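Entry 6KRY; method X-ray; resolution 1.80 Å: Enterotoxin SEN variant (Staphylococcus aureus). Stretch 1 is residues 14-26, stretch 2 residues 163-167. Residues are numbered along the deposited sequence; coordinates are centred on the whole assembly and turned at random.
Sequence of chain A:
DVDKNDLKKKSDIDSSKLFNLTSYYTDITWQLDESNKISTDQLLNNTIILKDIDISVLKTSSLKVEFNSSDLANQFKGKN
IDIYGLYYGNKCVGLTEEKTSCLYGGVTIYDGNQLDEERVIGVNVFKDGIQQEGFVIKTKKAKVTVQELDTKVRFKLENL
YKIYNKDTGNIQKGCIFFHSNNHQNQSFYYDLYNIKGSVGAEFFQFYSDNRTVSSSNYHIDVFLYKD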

# COMPACT_ATOMS: atom_id res chain seq x y z
N ASP A 14 -0.04 17.46 11.02
CA ASP A 14 1.18 17.92 11.64
C ASP A 14 2.32 17.96 10.59
O ASP A 14 2.47 17.03 9.81
CB ASP A 14 1.43 16.98 12.82
CG ASP A 14 2.83 16.97 13.35
OD1 ASP A 14 3.18 17.94 14.07
OD2 ASP A 14 3.56 15.97 13.09
N SER A 15 3.13 19.02 10.59
CA SER A 15 4.20 19.13 9.62
C SER A 15 5.17 17.94 9.71
O SER A 15 5.62 17.49 8.68
CB SER A 15 4.96 20.42 9.75
OG SER A 15 4.11 21.52 9.47
N SER A 16 5.48 17.43 10.91
CA SER A 16 6.41 16.27 11.01
C SER A 16 5.85 15.03 10.29
O SER A 16 6.57 14.23 9.66
CB SER A 16 6.81 15.96 12.43
OG SER A 16 7.59 17.05 12.97
N LYS A 17 4.54 14.83 10.42
CA LYS A 17 3.89 13.73 9.76
C LYS A 17 3.96 13.87 8.23
O LYS A 17 4.18 12.91 7.54
CB LYS A 17 2.49 13.65 10.33
CG LYS A 17 1.60 12.54 9.79
CD LYS A 17 0.41 12.32 10.69
CE LYS A 17 -0.72 11.56 10.03
NZ LYS A 17 -1.82 11.31 11.00
N LEU A 18 3.67 15.05 7.69
CA LEU A 18 3.78 15.24 6.26
C LEU A 18 5.20 14.96 5.78
O LEU A 18 5.42 14.39 4.71
CB LEU A 18 3.39 16.68 5.91
CG LEU A 18 1.91 17.01 6.01
CD1 LEU A 18 1.69 18.47 5.67
CD2 LEU A 18 1.11 16.09 5.09
N PHE A 19 6.19 15.35 6.59
CA PHE A 19 7.58 15.12 6.24
C PHE A 19 7.89 13.61 6.12
O PHE A 19 8.52 13.13 5.17
CB PHE A 19 8.46 15.78 7.31
CG PHE A 19 9.93 15.74 7.06
CD1 PHE A 19 10.49 16.30 5.92
CD2 PHE A 19 10.78 15.27 8.04
CE1 PHE A 19 11.87 16.34 5.73
CE2 PHE A 19 12.16 15.34 7.86
CZ PHE A 19 12.70 15.82 6.69
N ASN A 20 7.44 12.84 7.11
CA ASN A 20 7.61 11.37 7.11
C ASN A 20 6.78 10.72 5.98
O ASN A 20 7.30 9.83 5.32
CB ASN A 20 7.24 10.78 8.46
CG ASN A 20 8.32 11.11 9.47
OD1 ASN A 20 8.07 11.76 10.47
ND2 ASN A 20 9.54 10.75 9.15
N LEU A 21 5.55 11.19 5.72
CA LEU A 21 4.76 10.66 4.60
C LEU A 21 5.45 10.96 3.26
O LEU A 21 5.44 10.13 2.35
CB LEU A 21 3.33 11.22 4.65
CG LEU A 21 2.49 10.65 5.79
CD1 LEU A 21 1.19 11.42 5.93
CD2 LEU A 21 2.17 9.19 5.53
N THR A 22 6.03 12.15 3.13
CA THR A 22 6.74 12.51 1.92
C THR A 22 7.85 11.49 1.62
O THR A 22 8.03 11.10 0.45
CB THR A 22 7.32 13.92 2.03
OG1 THR A 22 6.29 14.90 2.21
CG2 THR A 22 8.09 14.32 0.79
N SER A 23 8.63 11.13 2.64
CA SER A 23 9.71 10.14 2.48
C SER A 23 9.14 8.81 1.97
O SER A 23 9.63 8.20 1.02
CB SER A 23 10.42 9.95 3.79
OG SER A 23 11.31 8.86 3.67
N TYR A 24 8.05 8.36 2.59
CA TYR A 24 7.40 7.09 2.22
C TYR A 24 6.92 7.05 0.76
O TYR A 24 6.89 5.96 0.15
CB TYR A 24 6.25 6.79 3.17
CG TYR A 24 6.63 5.79 4.22
CD1 TYR A 24 6.89 4.48 3.88
CD2 TYR A 24 6.78 6.17 5.54
CE1 TYR A 24 7.23 3.55 4.84
CE2 TYR A 24 7.13 5.25 6.52
CZ TYR A 24 7.40 3.94 6.16
OH TYR A 24 7.75 3.05 7.15
N TYR A 25 6.57 8.22 0.18
CA TYR A 25 5.97 8.27 -1.13
C TYR A 25 6.91 8.94 -2.14
O TYR A 25 6.51 9.10 -3.28
CB TYR A 25 4.58 8.92 -1.09
CG TYR A 25 3.55 8.03 -0.46
CD1 TYR A 25 3.17 6.85 -1.08
CD2 TYR A 25 3.08 8.25 0.82
CE1 TYR A 25 2.28 5.97 -0.48
CE2 TYR A 25 2.19 7.40 1.44
CZ TYR A 25 1.79 6.25 0.78
OH TYR A 25 0.92 5.40 1.37
N THR A 26 8.15 9.24 -1.72
CA THR A 26 9.20 9.75 -2.62
C THR A 26 10.29 8.69 -2.87
O THR A 26 10.82 8.62 -3.97
CB THR A 26 9.83 11.02 -2.04
OG1 THR A 26 8.78 11.99 -1.98
CG2 THR A 26 10.98 11.54 -2.88
N ILE A 163 1.50 15.79 -3.18
CA ILE A 163 0.43 15.55 -2.26
C ILE A 163 0.87 15.80 -0.82
O ILE A 163 0.15 16.46 -0.09
CB ILE A 163 -0.04 14.09 -2.40
CG1 ILE A 163 -0.67 13.84 -3.77
CG2 ILE A 163 -0.99 13.70 -1.28
CD1 ILE A 163 -1.74 14.80 -4.11
N TYR A 164 1.98 15.20 -0.40
CA TYR A 164 2.30 15.15 1.05
C TYR A 164 3.38 16.17 1.47
O TYR A 164 3.65 16.30 2.66
CB TYR A 164 2.73 13.74 1.47
CG TYR A 164 1.59 12.76 1.40
CD1 TYR A 164 0.41 12.99 2.08
CD2 TYR A 164 1.65 11.63 0.60
CE1 TYR A 164 -0.67 12.12 1.97
CE2 TYR A 164 0.61 10.72 0.52
CZ TYR A 164 -0.55 10.96 1.21
OH TYR A 164 -1.61 10.09 1.12
N ASN A 165 3.93 16.93 0.53
CA ASN A 165 5.04 17.86 0.84
C ASN A 165 4.63 18.92 1.84
O ASN A 165 3.62 19.61 1.66
CB ASN A 165 5.56 18.56 -0.41
CG ASN A 165 6.33 17.59 -1.25
OD1 ASN A 165 7.56 17.65 -1.29
ND2 ASN A 165 5.61 16.63 -1.81
N LYS A 166 5.46 19.07 2.89
CA LYS A 166 5.22 19.99 3.96
C LYS A 166 5.27 21.47 3.50
O LYS A 166 4.80 22.31 4.24
CB LYS A 166 6.24 19.80 5.08
CG LYS A 166 7.68 20.06 4.66
CD LYS A 166 8.66 19.66 5.72
CE LYS A 166 10.07 19.52 5.19
NZ LYS A 166 10.57 20.76 4.60
N ASP A 167 5.85 21.76 2.34
CA ASP A 167 5.99 23.16 1.92
C ASP A 167 5.25 23.40 0.60
O ASP A 167 5.51 24.35 -0.10
CB ASP A 167 7.46 23.57 1.77
CG ASP A 167 8.34 22.41 1.36
OD1 ASP A 167 7.90 21.63 0.47
OD2 ASP A 167 9.44 22.27 1.98
O HOH W 1 3.51 21.82 7.00
O HOH W 2 7.52 17.08 3.22

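Tyr164 is the anchor of this contact: it gives up 129 Å² to the other stretch, more than any other residue, and its CA-to-CB bond points toward it. The other stretch answers with Leu18, Leu21, Thr22 and Tyr25; steps of three and four residues from Leu18 to Leu21 or Thr22, and from these to Tyr25, bring them to the same side. Leu21 lies over one face of the Tyr164 ring, its CB 4.0 Å from CG of Tyr164, while Leu18 CD2 sits at the ring's edge, 4.4 Å from Tyr164 CD1. Tyr25 meets the ring at CE2: its CD2 comes to 3.5 Å from Tyr164 CE2, the two rings meeting obliquely, with planes at 33° and centroids 5.3 Å apart. The Tyr164 hydroxyl is hydrogen-bonded elsewhere in the structure, so burying this side chain leaves no polar group stranded.

Lys166, second with 88 Å², works at the exposed margin. Its aliphatic chain supplies the packing, with CE 3.3 Å from Phe19 CD1 and CB 4.3 Å from Leu18 CB, while NZ forms a salt bridge with its neighbour, NZ to Asp167 OD2 at 3.2 Å. The methylene groups thus pack against Leu18 and Phe19, and the charge is paired within its own stretch.

Thr22, with 54 Å² covered, has the CA nearest to that of Tyr164: Thr22 CA lies 5.2 Å from Tyr164 CA. Its OG1 is 3.0 Å from Tyr164 O, yet the hydroxyl donates back along the helix, OG1 to Leu18 O at 2.7 Å. No direct hydrogen bond crosses the contact; water does that work. One water donates to Thr22 OG1 (2.7 Å) and accepts from Lys166 N (2.9 Å); another joins Ser15 OG (2.6 Å) to Lys166 O (3.1 Å). The pattern is apolar packing round the Tyr164 ring and along the Lys166 chain, with two waters making the polar links.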